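Local structure of protein-L-isoaspartate O-methyltransferase beta-aspartate methyltransferase (Plasmodium falciparum, 2PBF) at residues A[69-74]-A[92-97]; A[111-116]-A[161-166]; A[150-155]-A[176-181]; A[191-196]-A[202-207]. The protein probably methylates the free alpha-carboxylate of L-isoaspartyl residues in damaged proteins, using S-adenosyl-L-methionine as methyl donor, and binds the product S-adenosyl-L-homocysteine. One frame throughout, in Å; residues are numbered along the deposited sequence.

Interaction 1 of 4, residues A[69-74]-A[92-97]; sequences LSLKRL and GYLTVC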
loop_
_atom_site.group_PDB
_atom_site.type_symbol
_atom_site.label_atom_id
_atom_site.label_comp_id
_atom_site.label_asym_id
_atom_site.label_seq_id
_atom_site.Cartn_x
_atom_site.Cartn_y
_atom_site.Cartn_z
ATOM N N LEU A 69 -7.256 -7.327 -1.145
ATOM C CA LEU A 69 -7.385 -7.347 -2.587
ATOM C C LEU A 69 -6.164 -6.715 -3.270
ATOM O O LEU A 69 -5.632 -7.266 -4.232
ATOM C CB LEU A 69 -8.684 -6.657 -3.018
ATOM C CG LEU A 69 -8.730 -6.056 -4.435
ATOM C CD1 LEU A 69 -8.958 -7.107 -5.542
ATOM C CD2 LEU A 69 -9.801 -5.019 -4.482
ATOM N N SER A 70 -5.705 -5.579 -2.757
ATOM C CA SER A 70 -4.541 -4.920 -3.324
ATOM C C SER A 70 -3.284 -5.766 -3.141
ATOM O O SER A 70 -2.435 -5.855 -4.039
ATOM C CB SER A 70 -4.367 -3.531 -2.702
ATOM O OG SER A 70 -5.342 -2.648 -3.213
ATOM N N LEU A 71 -3.170 -6.388 -1.971
ATOM C CA LEU A 71 -2.031 -7.203 -1.652
ATOM C C LEU A 71 -2.008 -8.432 -2.557
ATOM O O LEU A 71 -0.940 -8.866 -2.981
ATOM C CB LEU A 71 -2.077 -7.612 -0.183
ATOM C CG LEU A 71 -0.822 -7.913 0.637
ATOM C CD1 LEU A 71 0.213 -6.773 0.591
ATOM C CD2 LEU A 71 -1.215 -8.205 2.094
ATOM N N LYS A 72 -3.188 -8.981 -2.836
ATOM C CA LYS A 72 -3.342 -10.102 -3.772
ATOM C C LYS A 72 -2.808 -9.742 -5.152
ATOM O O LYS A 72 -2.040 -10.494 -5.720
ATOM C CB LYS A 72 -4.807 -10.517 -3.861
ATOM C CG LYS A 72 -5.172 -11.491 -4.997
ATOM C CD LYS A 72 -6.666 -11.378 -5.334
ATOM C CE LYS A 72 -7.145 -12.501 -6.302
ATOM N NZ LYS A 72 -6.550 -12.385 -7.695
ATOM N N ARG A 73 -3.176 -8.566 -5.657
ATOM C CA ARG A 73 -2.794 -8.159 -7.007
ATOM C C ARG A 73 -1.293 -7.972 -7.117
ATOM O O ARG A 73 -0.706 -8.116 -8.200
ATOM C CB ARG A 73 -3.493 -6.868 -7.432
ATOM C CG ARG A 73 -5.011 -6.847 -7.341
ATOM C CD ARG A 73 -5.669 -8.026 -8.033
ATOM N NE ARG A 73 -5.369 -8.074 -9.453
ATOM C CZ ARG A 73 -6.140 -8.660 -10.371
ATOM N NH1 ARG A 73 -7.290 -9.226 -10.032
ATOM N NH2 ARG A 73 -5.758 -8.663 -11.638
ATOM N N LEU A 74 -0.675 -7.613 -5.995
ATOM C CA LEU A 74 0.751 -7.309 -5.973
ATOM C C LEU A 74 1.591 -8.478 -5.459
ATOM O O LEU A 74 2.804 -8.383 -5.398
ATOM C CB LEU A 74 1.001 -6.050 -5.121
ATOM C CG LEU A 74 0.545 -4.713 -5.705
ATOM C CD1 LEU A 74 0.618 -3.618 -4.684
ATOM C CD2 LEU A 74 1.317 -4.347 -6.960
ATOM N N GLY A 92 0.041 3.197 7.560
ATOM C CA GLY A 92 1.250 2.372 7.306
ATOM C C GLY A 92 0.949 0.873 7.271
ATOM O O GLY A 92 1.859 0.055 7.169
ATOM N N TYR A 93 -0.327 0.512 7.343
ATOM C CA TYR A 93 -0.718 -0.912 7.412
ATOM C C TYR A 93 -0.139 -1.693 6.228
ATOM O O TYR A 93 0.587 -2.706 6.382
ATOM C CB TYR A 93 -2.266 -1.123 7.511
ATOM C CG TYR A 93 -2.539 -2.612 7.649
ATOM C CD1 TYR A 93 -2.480 -3.226 8.913
ATOM C CD2 TYR A 93 -2.722 -3.426 6.517
ATOM C CE1 TYR A 93 -2.653 -4.599 9.055
ATOM C CE2 TYR A 93 -2.903 -4.800 6.651
ATOM C CZ TYR A 93 -2.866 -5.379 7.929
ATOM O OH TYR A 93 -3.012 -6.745 8.095
ATOM N N LEU A 94 -0.425 -1.190 5.039
ATOM C CA LEU A 94 -0.021 -1.878 3.823
ATOM C C LEU A 94 1.490 -1.806 3.577
ATOM O O LEU A 94 2.069 -2.739 3.010
ATOM C CB LEU A 94 -0.828 -1.404 2.604
ATOM C CG LEU A 94 -0.909 -2.470 1.494
ATOM C CD1 LEU A 94 -1.823 -3.663 1.840
ATOM C CD2 LEU A 94 -1.415 -1.811 0.308
ATOM N N THR A 95 2.114 -0.710 4.015
ATOM C CA THR A 95 3.560 -0.558 3.904
ATOM C C THR A 95 4.322 -1.629 4.683
ATOM O O THR A 95 5.260 -2.221 4.162
ATOM C CB THR A 95 4.041 0.859 4.367
ATOM O OG1 THR A 95 3.007 1.808 4.131
ATOM C CG2 THR A 95 5.255 1.265 3.581
ATOM N N VAL A 96 3.905 -1.868 5.917
ATOM C CA VAL A 96 4.423 -2.967 6.739
ATOM C C VAL A 96 4.155 -4.342 6.098
ATOM O O VAL A 96 5.032 -5.207 6.083
ATOM C CB VAL A 96 3.872 -2.864 8.183
ATOM C CG1 VAL A 96 4.357 -4.018 9.054
ATOM C CG2 VAL A 96 4.301 -1.536 8.792
ATOM N N CYS A 97 2.964 -4.537 5.550
ATOM C CA CYS A 97 2.676 -5.749 4.793
ATOM C C CYS A 97 3.730 -5.928 3.686
ATOM O O CYS A 97 4.288 -7.010 3.530
ATOM C CB CYS A 97 1.226 -5.739 4.239
ATOM S SG CYS A 97 -0.077 -6.188 5.443
#
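Leu71 carries this contact between helices 64-74 and 93-101, meeting Leu94 and Cys97. It reaches across with both methyls. CG stands opposite the backbone N (chi1 -152°), which carries the fork toward helix 93-101. CD1 is shared, 3.9 Å from Leu94 CD1 and 3.9 Å from Cys97 CB. CD2 lies alongside the cysteine, 4.1 Å from Cys97 SG. The Leu71 and Leu94 side chains run antiparallel alongside each other, so that their CD1 methyls meet. Met34 of helix 28-35 also packs on Leu71. Further on, Leu74 points the same way but packs on Ala165 and His167 of the central sheet. The side chain of Leu94 comes within about 4 Å of the bound S-adenosyl-L-homocysteine. No hydrogen bond joins the two segments. The helices are held here by dispersion and by the burial of apolar groups, with one sulfur among them.

Interaction 2 of 4, residues A[111-116]-A[161-166]; sequences YVIGLE and GLFDAI. With SAH (S-adenosyl-L-homocysteine), chain C.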
loop_
_atom_site.group_PDB
_atom_site.type_symbol
_atom_site.label_atom_id
_atom_site.label_comp_id
_atom_site.label_asym_id
_atom_site.label_seq_id
_atom_site.Cartn_x
_atom_site.Cartn_y
_atom_site.Cartn_z
ATOM N N TYR A 111 13.565 -3.170 -0.890
ATOM C CA TYR A 111 13.353 -1.808 -0.522
ATOM C C TYR A 111 11.851 -1.462 -0.474
ATOM O O TYR A 111 11.108 -1.736 -1.430
ATOM C CB TYR A 111 14.097 -0.930 -1.504
ATOM C CG TYR A 111 14.103 0.520 -1.147
ATOM C CD1 TYR A 111 14.942 1.011 -0.146
ATOM C CD2 TYR A 111 13.272 1.406 -1.808
ATOM C CE1 TYR A 111 14.941 2.378 0.174
ATOM C CE2 TYR A 111 13.258 2.746 -1.489
ATOM C CZ TYR A 111 14.092 3.227 -0.502
ATOM O OH TYR A 111 14.078 4.578 -0.222
ATOM N N VAL A 112 11.417 -0.850 0.630
ATOM C CA VAL A 112 10.024 -0.405 0.764
ATOM C C VAL A 112 9.935 1.049 1.236
ATOM O O VAL A 112 10.561 1.435 2.230
ATOM C CB VAL A 112 9.217 -1.330 1.701
ATOM C CG1 VAL A 112 7.731 -0.886 1.805
ATOM C CG2 VAL A 112 9.298 -2.777 1.221
ATOM N N ILE A 113 9.156 1.858 0.519
ATOM C CA ILE A 113 8.978 3.259 0.909
ATOM C C ILE A 113 7.488 3.607 0.945
ATOM O O ILE A 113 6.758 3.231 0.041
ATOM C CB ILE A 113 9.856 4.254 0.018
ATOM C CG1 ILE A 113 9.862 5.667 0.577
ATOM C CG2 ILE A 113 9.415 4.312 -1.440
ATOM C CD1 ILE A 113 10.854 6.616 -0.172
ATOM N N GLY A 114 7.040 4.261 2.023
ATOM C CA GLY A 114 5.696 4.824 2.085
ATOM C C GLY A 114 5.749 6.331 1.901
ATOM O O GLY A 114 6.546 7.009 2.533
ATOM N N LEU A 115 4.920 6.862 1.017
ATOM C CA LEU A 115 4.771 8.316 0.897
ATOM C C LEU A 115 3.408 8.727 1.418
ATOM O O LEU A 115 2.390 8.153 1.029
ATOM C CB LEU A 115 4.887 8.754 -0.564
ATOM C CG LEU A 115 6.212 9.218 -1.170
ATOM C CD1 LEU A 115 7.433 8.364 -0.788
ATOM C CD2 LEU A 115 6.056 9.292 -2.689
ATOM N N GLU A 116 3.398 9.738 2.282
ATOM C CA GLU A 116 2.172 10.236 2.868
ATOM C C GLU A 116 2.164 11.778 2.880
ATOM O O GLU A 116 3.083 12.417 3.422
ATOM C CB GLU A 116 1.973 9.647 4.266
ATOM C CG GLU A 116 0.877 10.308 5.053
ATOM C CD GLU A 116 -0.473 10.203 4.359
ATOM O OE1 GLU A 116 -0.771 9.159 3.745
ATOM O OE2 GLU A 116 -1.232 11.171 4.409
ATOM N N GLY A 161 14.526 5.973 -8.234
ATOM C CA GLY A 161 14.662 4.802 -9.086
ATOM C C GLY A 161 13.349 4.205 -9.552
ATOM O O GLY A 161 12.337 4.900 -9.671
ATOM N N LEU A 162 13.383 2.901 -9.805
ATOM C CA LEU A 162 12.290 2.163 -10.400
ATOM C C LEU A 162 11.742 1.138 -9.407
ATOM O O LEU A 162 12.481 0.641 -8.539
ATOM C CB LEU A 162 12.765 1.467 -11.674
ATOM C CG LEU A 162 13.270 2.385 -12.791
ATOM C CD1 LEU A 162 13.987 1.581 -13.870
ATOM C CD2 LEU A 162 12.110 3.132 -13.382
ATOM N N PHE A 163 10.447 0.836 -9.539
ATOM C CA PHE A 163 9.755 0.008 -8.561
ATOM C C PHE A 163 9.028 -1.169 -9.183
ATOM O O PHE A 163 8.295 -1.035 -10.150
ATOM C CB PHE A 163 8.798 0.859 -7.709
ATOM C CG PHE A 163 9.510 1.790 -6.775
ATOM C CD1 PHE A 163 9.862 1.377 -5.484
ATOM C CD2 PHE A 163 9.868 3.065 -7.188
ATOM C CE1 PHE A 163 10.540 2.235 -4.631
ATOM C CE2 PHE A 163 10.546 3.936 -6.345
ATOM C CZ PHE A 163 10.887 3.526 -5.059
ATOM N N ASP A 164 9.241 -2.333 -8.605
ATOM C CA ASP A 164 8.595 -3.539 -9.072
ATOM C C ASP A 164 7.115 -3.561 -8.677
ATOM O O ASP A 164 6.297 -4.202 -9.345
ATOM C CB ASP A 164 9.336 -4.741 -8.524
ATOM C CG ASP A 164 10.833 -4.660 -8.800
ATOM O OD1 ASP A 164 11.228 -4.859 -9.980
ATOM O OD2 ASP A 164 11.611 -4.378 -7.854
ATOM N N ALA A 165 6.778 -2.841 -7.611
ATOM C CA ALA A 165 5.401 -2.781 -7.113
ATOM C C ALA A 165 5.066 -1.384 -6.643
ATOM O O ALA A 165 5.803 -0.795 -5.831
ATOM C CB ALA A 165 5.197 -3.775 -6.000
ATOM N N ILE A 166 3.971 -0.838 -7.186
ATOM C CA ILE A 166 3.476 0.472 -6.777
ATOM C C ILE A 166 2.032 0.356 -6.330
ATOM O O ILE A 166 1.165 -0.033 -7.092
ATOM C CB ILE A 166 3.591 1.567 -7.900
ATOM C CG1 ILE A 166 5.006 1.560 -8.517
ATOM C CG2 ILE A 166 3.173 2.956 -7.323
ATOM C CD1 ILE A 166 5.304 2.699 -9.503
HETATM N N SAH C . -3.082 2.478 2.628
HETATM C CA SAH C . -3.690 3.457 3.565
HETATM C CB SAH C . -4.731 4.262 2.830
HETATM C CG SAH C . -5.006 5.538 3.614
HETATM S SD SAH C . -6.228 6.566 2.794
HETATM C C SAH C . -4.287 2.810 4.820
HETATM O O SAH C . -4.983 1.800 4.695
HETATM O OXT SAH C . -4.074 3.287 5.964
HETATM C "C5'" SAH C . -5.126 7.259 1.536
HETATM C "C4'" SAH C . -3.972 8.119 2.055
HETATM O "O4'" SAH C . -3.450 8.804 0.951
HETATM C "C3'" SAH C . -4.309 9.183 3.089
HETATM O "O3'" SAH C . -3.550 8.943 4.263
HETATM C "C2'" SAH C . -3.941 10.500 2.423
HETATM O "O2'" SAH C . -3.395 11.429 3.332
HETATM C "C1'" SAH C . -2.921 10.042 1.400
HETATM N N9 SAH C . -2.768 10.904 0.208
HETATM C C8 SAH C . -3.768 11.559 -0.451
HETATM N N7 SAH C . -3.224 12.192 -1.516
HETATM C C5 SAH C . -1.890 11.978 -1.537
HETATM C C6 SAH C . -0.866 12.417 -2.383
HETATM N N6 SAH C . -1.087 13.211 -3.423
HETATM N N1 SAH C . 0.419 11.992 -2.158
HETATM C C2 SAH C . 0.695 11.168 -1.084
HETATM N N3 SAH C . -0.326 10.766 -0.260
HETATM C C4 SAH C . -1.601 11.158 -0.470
#
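Phe163 touches Tyr111 and Ile113 although their strands are not neighbours in the sheet. Strand 83-87 runs between them, so the side chains meet over it. Phe163 CE1 is the shared atom. It comes to the edge of the Tyr111 ring, near the ring plane, 4.0 Å from Tyr111 CD2. Ile113 CG2 lies 4.0 Å from the same CE1 and equally near Phe163 CZ. The Phe163 side chain has CG beside its own backbone N (chi1 -70°), and its end swings toward strand 111-116. Ile85 packs on Ile113 and Phe163, and Arg83 makes a cation-pi contact with the Phe163 ring. At the far end of strand 111-116, Glu116 grips the ligand ribose. The O3' hydroxyl donates to Glu116 OE1 at 2.8 Å. O2' lies a doubtfully short 2.4 Å from Glu116 OE2. Gly90 N and Val118 N also bond this carboxylate, which holds it in place. An acidic residue ending the second strand and binding the ribose hydroxyls is characteristic of Rossmann-fold methyltransferases.

Interaction 3 of 4, residues A[150-155]-A[176-181]; sequences YQVNEE and PEILVD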
loop_
_atom_site.group_PDB
_atom_site.type_symbol
_atom_site.label_atom_id
_atom_site.label_comp_id
_atom_site.label_asym_id
_atom_site.label_seq_id
_atom_site.Cartn_x
_atom_site.Cartn_y
_atom_site.Cartn_z
ATOM N N TYR A 150 2.724 14.193 -6.145
ATOM C CA TYR A 150 2.607 15.178 -7.225
ATOM C C TYR A 150 3.650 16.289 -7.091
ATOM O O TYR A 150 3.732 17.179 -7.935
ATOM C CB TYR A 150 1.202 15.801 -7.230
ATOM C CG TYR A 150 0.098 14.921 -7.792
ATOM C CD1 TYR A 150 0.059 14.591 -9.142
ATOM C CD2 TYR A 150 -0.924 14.453 -6.970
ATOM C CE1 TYR A 150 -0.957 13.782 -9.665
ATOM C CE2 TYR A 150 -1.951 13.664 -7.471
ATOM C CZ TYR A 150 -1.966 13.335 -8.817
ATOM O OH TYR A 150 -2.987 12.560 -9.308
ATOM N N GLN A 151 4.426 16.246 -6.013
ATOM C CA GLN A 151 5.454 17.255 -5.762
ATOM C C GLN A 151 6.854 16.653 -5.787
ATOM O O GLN A 151 7.746 17.105 -5.087
ATOM C CB GLN A 151 5.181 17.967 -4.447
ATOM C CG GLN A 151 3.846 18.680 -4.450
ATOM C CD GLN A 151 3.683 19.595 -3.261
ATOM O OE1 GLN A 151 3.890 20.813 -3.367
ATOM N NE2 GLN A 151 3.323 19.019 -2.111
ATOM N N VAL A 152 7.027 15.645 -6.633
ATOM C CA VAL A 152 8.283 14.930 -6.770
ATOM C C VAL A 152 8.942 15.393 -8.069
ATOM O O VAL A 152 8.543 14.982 -9.166
ATOM C CB VAL A 152 8.070 13.381 -6.717
ATOM C CG1 VAL A 152 9.334 12.615 -7.084
ATOM C CG2 VAL A 152 7.579 12.945 -5.332
ATOM N N ASN A 153 9.941 16.263 -7.929
ATOM C CA ASN A 153 10.662 16.834 -9.066
ATOM C C ASN A 153 11.602 15.843 -9.755
ATOM O O ASN A 153 11.727 14.683 -9.329
ATOM C CB ASN A 153 11.423 18.087 -8.631
ATOM C CG ASN A 153 12.436 17.806 -7.542
ATOM O OD1 ASN A 153 13.300 16.947 -7.690
ATOM N ND2 ASN A 153 12.337 18.536 -6.440
ATOM N N GLU A 154 12.254 16.313 -10.822
ATOM C CA GLU A 154 13.146 15.486 -11.629
ATOM C C GLU A 154 14.263 14.845 -10.822
ATOM O O GLU A 154 14.595 13.677 -11.054
ATOM C CB GLU A 154 13.737 16.285 -12.798
ATOM C CG GLU A 154 12.790 16.464 -14.009
ATOM C CD GLU A 154 12.353 15.145 -14.664
ATOM O OE1 GLU A 154 13.147 14.171 -14.699
ATOM O OE2 GLU A 154 11.206 15.091 -15.172
ATOM N N GLU A 155 14.825 15.610 -9.883
ATOM C CA GLU A 155 15.949 15.158 -9.054
ATOM C C GLU A 155 15.554 13.983 -8.170
ATOM O O GLU A 155 16.126 12.894 -8.288
ATOM C CB GLU A 155 16.521 16.309 -8.207
ATOM C CG GLU A 155 17.126 17.436 -9.018
ATOM N N PRO A 176 -1.389 9.266 -12.870
ATOM C CA PRO A 176 -0.287 10.215 -12.828
ATOM C C PRO A 176 0.928 9.644 -13.553
ATOM O O PRO A 176 1.310 8.505 -13.326
ATOM C CB PRO A 176 -0.027 10.398 -11.326
ATOM C CG PRO A 176 -1.245 9.782 -10.633
ATOM C CD PRO A 176 -1.640 8.674 -11.544
ATOM N N GLU A 177 1.501 10.437 -14.448
ATOM C CA GLU A 177 2.582 9.974 -15.326
ATOM C C GLU A 177 3.880 9.639 -14.569
ATOM O O GLU A 177 4.602 8.717 -14.956
ATOM C CB GLU A 177 2.801 10.992 -16.459
ATOM C CG GLU A 177 3.599 10.496 -17.663
ATOM C CD GLU A 177 3.139 9.140 -18.209
ATOM O OE1 GLU A 177 1.947 8.777 -18.040
ATOM O OE2 GLU A 177 3.989 8.434 -18.808
ATOM N N ILE A 178 4.151 10.365 -13.485
ATOM C CA ILE A 178 5.218 9.986 -12.546
ATOM C C ILE A 178 5.148 8.518 -12.109
ATOM O O ILE A 178 6.168 7.813 -12.110
ATOM C CB ILE A 178 5.279 10.889 -11.280
ATOM C CG1 ILE A 178 6.392 10.387 -10.369
ATOM C CG2 ILE A 178 3.935 10.940 -10.530
ATOM C CD1 ILE A 178 6.879 11.386 -9.374
ATOM N N LEU A 179 3.956 8.058 -11.731
ATOM C CA LEU A 179 3.814 6.676 -11.300
ATOM C C LEU A 179 4.160 5.752 -12.457
ATOM O O LEU A 179 4.809 4.732 -12.258
ATOM C CB LEU A 179 2.439 6.400 -10.662
ATOM C CG LEU A 179 2.135 7.228 -9.391
ATOM C CD1 LEU A 179 0.730 7.057 -8.885
ATOM C CD2 LEU A 179 3.104 6.943 -8.272
ATOM N N VAL A 180 3.780 6.139 -13.676
ATOM C CA VAL A 180 4.199 5.400 -14.881
ATOM C C VAL A 180 5.719 5.415 -15.062
ATOM O O VAL A 180 6.315 4.427 -15.499
ATOM C CB VAL A 180 3.467 5.910 -16.172
ATOM C CG1 VAL A 180 4.146 5.410 -17.456
ATOM C CG2 VAL A 180 2.027 5.493 -16.146
ATOM N N ASP A 181 6.351 6.534 -14.737
ATOM C CA ASP A 181 7.812 6.629 -14.878
ATOM C C ASP A 181 8.578 5.937 -13.766
ATOM O O ASP A 181 9.729 5.561 -13.943
ATOM C CB ASP A 181 8.244 8.096 -14.988
ATOM C CG ASP A 181 7.769 8.740 -16.283
ATOM O OD1 ASP A 181 7.379 7.997 -17.217
ATOM O OD2 ASP A 181 7.772 9.976 -16.351
#
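Tyr150 has CG beside its backbone N (chi1 -76°), which carries the ring end to Pro176. Ile178 has CG1 opposite its backbone N (chi1 179°) and stays extended at chi2, so CD1 reaches Val152. The contact belongs to the Rossmann-like fold of the methyltransferase. It joins the loop leading into helix 154-160 to the start of helix 177-182. Pro176 sits at the N-cap position of the second helix, and Asn153 at that of the first. Asn153 OD1 caps Glu156 N. The Tyr150 side chain meets the proline at an angle. Tyr150 CE1 is 3.9 Å from Pro176 CB, and Tyr150 OH is 3.5 Å from Pro176 CG. Tyr150 is also part of the ligand pocket and touches S-adenosyl-L-homocysteine, so the proline packs against a pocket residue. No hydrogen bond links the two segments. Asp181 forms a salt bridge with Lys157 of helix 154-160. The isoleucine runs across the valine, nearly perpendicular to it: Ile178 CD1 meets Val152 CB at 3.5 Å and Val152 CG1 at 3.6 Å.

Interaction 4 of 4, residues A[191-196]-A[202-207]; sequences IPIEED and YEITKK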
loop_
_atom_site.group_PDB
_atom_site.type_symbol
_atom_site.label_atom_id
_atom_site.label_comp_id
_atom_site.label_asym_id
_atom_site.label_seq_id
_atom_site.Cartn_x
_atom_site.Cartn_y
_atom_site.Cartn_z
ATOM N N ILE A 191 -3.938 1.066 -8.796
ATOM C CA ILE A 191 -4.356 2.431 -8.553
ATOM C C ILE A 191 -5.832 2.647 -8.886
ATOM O O ILE A 191 -6.295 2.187 -9.918
ATOM C CB ILE A 191 -3.454 3.437 -9.361
ATOM C CG1 ILE A 191 -3.947 4.872 -9.202
ATOM C CG2 ILE A 191 -3.315 3.006 -10.848
ATOM C CD1 ILE A 191 -2.981 5.919 -9.771
ATOM N N PRO A 192 -6.578 3.338 -7.998
ATOM C CA PRO A 192 -7.937 3.736 -8.413
ATOM C C PRO A 192 -7.889 4.998 -9.278
ATOM O O PRO A 192 -7.220 5.953 -8.918
ATOM C CB PRO A 192 -8.647 4.016 -7.082
ATOM C CG PRO A 192 -7.650 3.542 -5.978
ATOM C CD PRO A 192 -6.302 3.753 -6.609
ATOM N N ILE A 193 -8.589 4.990 -10.411
ATOM C CA ILE A 193 -8.713 6.192 -11.260
ATOM C C ILE A 193 -10.202 6.544 -11.466
ATOM O O ILE A 193 -10.999 5.665 -11.808
ATOM C CB ILE A 193 -7.937 6.031 -12.600
ATOM C CG1 ILE A 193 -6.443 5.737 -12.324
ATOM C CG2 ILE A 193 -8.087 7.292 -13.507
ATOM C CD1 ILE A 193 -5.729 4.985 -13.405
ATOM N N GLU A 194 -10.577 7.794 -11.192
ATOM C CA GLU A 194 -11.932 8.292 -11.501
ATOM C C GLU A 194 -12.223 8.132 -12.994
ATOM O O GLU A 194 -11.600 8.775 -13.858
ATOM C CB GLU A 194 -12.111 9.767 -11.181
ATOM C CG GLU A 194 -11.747 10.276 -9.811
ATOM C CD GLU A 194 -11.846 11.818 -9.737
ATOM O OE1 GLU A 194 -12.306 12.456 -10.726
ATOM O OE2 GLU A 194 -11.480 12.397 -8.690
ATOM N N GLU A 195 -13.162 7.263 -13.292
ATOM C CA GLU A 195 -13.575 7.045 -14.653
ATOM C C GLU A 195 -15.076 7.299 -14.706
ATOM O O GLU A 195 -15.871 6.462 -14.244
ATOM C CB GLU A 195 -13.269 5.612 -15.017
ATOM C CG GLU A 195 -13.532 5.267 -16.453
ATOM C CD GLU A 195 -12.864 3.980 -16.799
ATOM O OE1 GLU A 195 -13.594 2.984 -17.003
ATOM O OE2 GLU A 195 -11.606 3.977 -16.810
ATOM N N ASP A 196 -15.426 8.467 -15.252
ATOM C CA ASP A 196 -16.791 9.008 -15.298
ATOM C C ASP A 196 -17.410 9.073 -13.898
ATOM O O ASP A 196 -17.052 9.966 -13.116
ATOM C CB ASP A 196 -17.665 8.260 -16.311
ATOM N N TYR A 202 -7.334 -0.047 -11.229
ATOM C CA TYR A 202 -6.540 -0.445 -12.387
ATOM C C TYR A 202 -5.272 -1.185 -11.995
ATOM O O TYR A 202 -4.591 -0.818 -11.040
ATOM C CB TYR A 202 -6.144 0.789 -13.218
ATOM C CG TYR A 202 -7.159 1.164 -14.257
ATOM C CD1 TYR A 202 -8.237 1.985 -13.946
ATOM C CD2 TYR A 202 -7.050 0.671 -15.561
ATOM C CE1 TYR A 202 -9.176 2.315 -14.897
ATOM C CE2 TYR A 202 -7.976 0.983 -16.529
ATOM C CZ TYR A 202 -9.041 1.805 -16.202
ATOM O OH TYR A 202 -9.957 2.115 -17.189
ATOM N N GLU A 203 -4.963 -2.230 -12.736
ATOM C CA GLU A 203 -3.645 -2.842 -12.679
ATOM C C GLU A 203 -2.846 -2.505 -13.947
ATOM O O GLU A 203 -3.177 -2.938 -15.058
ATOM C CB GLU A 203 -3.753 -4.347 -12.471
ATOM C CG GLU A 203 -2.416 -5.051 -12.434
ATOM C CD GLU A 203 -2.580 -6.527 -12.222
ATOM O OE1 GLU A 203 -3.109 -6.922 -11.154
ATOM O OE2 GLU A 203 -2.186 -7.291 -13.134
ATOM N N ILE A 204 -1.798 -1.717 -13.760
ATOM C CA ILE A 204 -0.954 -1.290 -14.841
ATOM C C ILE A 204 0.394 -2.024 -14.790
ATOM O O ILE A 204 1.026 -2.108 -13.733
ATOM C CB ILE A 204 -0.807 0.224 -14.808
ATOM C CG1 ILE A 204 -2.210 0.859 -14.905
ATOM C CG2 ILE A 204 0.097 0.681 -15.928
ATOM C CD1 ILE A 204 -2.361 2.179 -14.248
ATOM N N THR A 205 0.807 -2.572 -15.934
ATOM C CA THR A 205 2.062 -3.327 -16.063
ATOM C C THR A 205 2.941 -2.717 -17.160
ATOM O O THR A 205 2.432 -2.072 -18.063
ATOM C CB THR A 205 1.779 -4.799 -16.384
ATOM O OG1 THR A 205 0.720 -5.277 -15.538
ATOM C CG2 THR A 205 3.023 -5.664 -16.164
ATOM N N LYS A 206 4.259 -2.893 -17.063
ATOM C CA LYS A 206 5.184 -2.477 -18.130
ATOM C C LYS A 206 5.767 -3.727 -18.787
ATOM O O LYS A 206 6.238 -4.634 -18.088
ATOM C CB LYS A 206 6.301 -1.599 -17.559
ATOM C CG LYS A 206 7.090 -0.798 -18.590
ATOM C CD LYS A 206 7.852 0.388 -17.940
ATOM C CE LYS A 206 6.954 1.598 -17.729
ATOM N NZ LYS A 206 7.685 2.710 -17.066
ATOM N N LYS A 207 5.709 -3.797 -20.118
ATOM C CA LYS A 207 6.255 -4.967 -20.839
ATOM C C LYS A 207 7.234 -4.630 -21.981
ATOM O O LYS A 207 7.956 -5.499 -22.490
ATOM C CB LYS A 207 5.158 -5.961 -21.249
ATOM C CG LYS A 207 4.512 -6.682 -20.059
ATOM C CD LYS A 207 4.386 -8.197 -20.276
ATOM C CE LYS A 207 3.330 -8.564 -21.350
ATOM N NZ LYS A 207 3.070 -10.034 -21.432
#
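A beta hairpin of strands 187-195 and 198-205 holds this contact, near the edge of the central sheet. Ile191 and Tyr202 form an antiparallel hydrogen-bonded pair. Ile191 N donates to Tyr202 O at 3.0 Å, in the carbonyl plane. Tyr202 N returns a bond to Ile191 O at 2.8 Å. The segment axes stand 115° apart, so the strands are strongly twisted or bent here. Ile191 CG2 meets Ile204 CD1 at 3.6 Å, and the two side chains cross at a slant. Ile193 CD1 approaches the Tyr202 ring obliquely, 3.9 Å from Tyr202 CD1. Ile193 has CG1 beside its backbone N (chi1 -58°), which turns CD1 toward the ring. At the ring's end Tyr202 OH donates to Glu195 OE2 at 2.5 Å. The acceptor uses its syn lone pair and lies in the ring plane. The carboxylate is turned 65° from the ring. Its other oxygen, Glu195 OE1, forms a salt bridge with Arg215 of strand 212-219. The carboxylate thus ties three strands together, and the arginine would tend to stabilise its negative charge. Strand 212-219 also packs on the tyrosine through Lys213 and Arg215. Strand 198-205 is antiparallel and sits between 187-195 and 212-219. This order, 3-2-1-4-5-6-7, departs from the usual 3-2-1-4-5-7-6 of class I methyltransferases and is typical of the protein-isoaspartate methyltransferase family.

Interactions 2 and 4 lie in one mixed sheet, with the ligand at the C-terminal ends of its parallel strands. Interaction 1 joins two helices packed on that sheet, and interaction 3 joins a loop to the start of a helix. Interaction 1 touches interaction 2 where Thr95 packs on Val112 and Gly114. It meets interaction 4 through a salt bridge, Arg73 NE to Glu203 OE1 at 3.1 Å. Interactions 2 and 3 alternate along the chain and touch through Ile166 CD1 and Leu179 O at 3.5 Å. Between interactions 3 and 4, Val180 O and Lys206 NZ form a probable hydrogen bond of 2.7 Å. Leu94, Glu116 and Tyr150 bring interactions 1 to 3 to S-adenosyl-L-homocysteine. The side chain of Ile191 is about 10 Å from it.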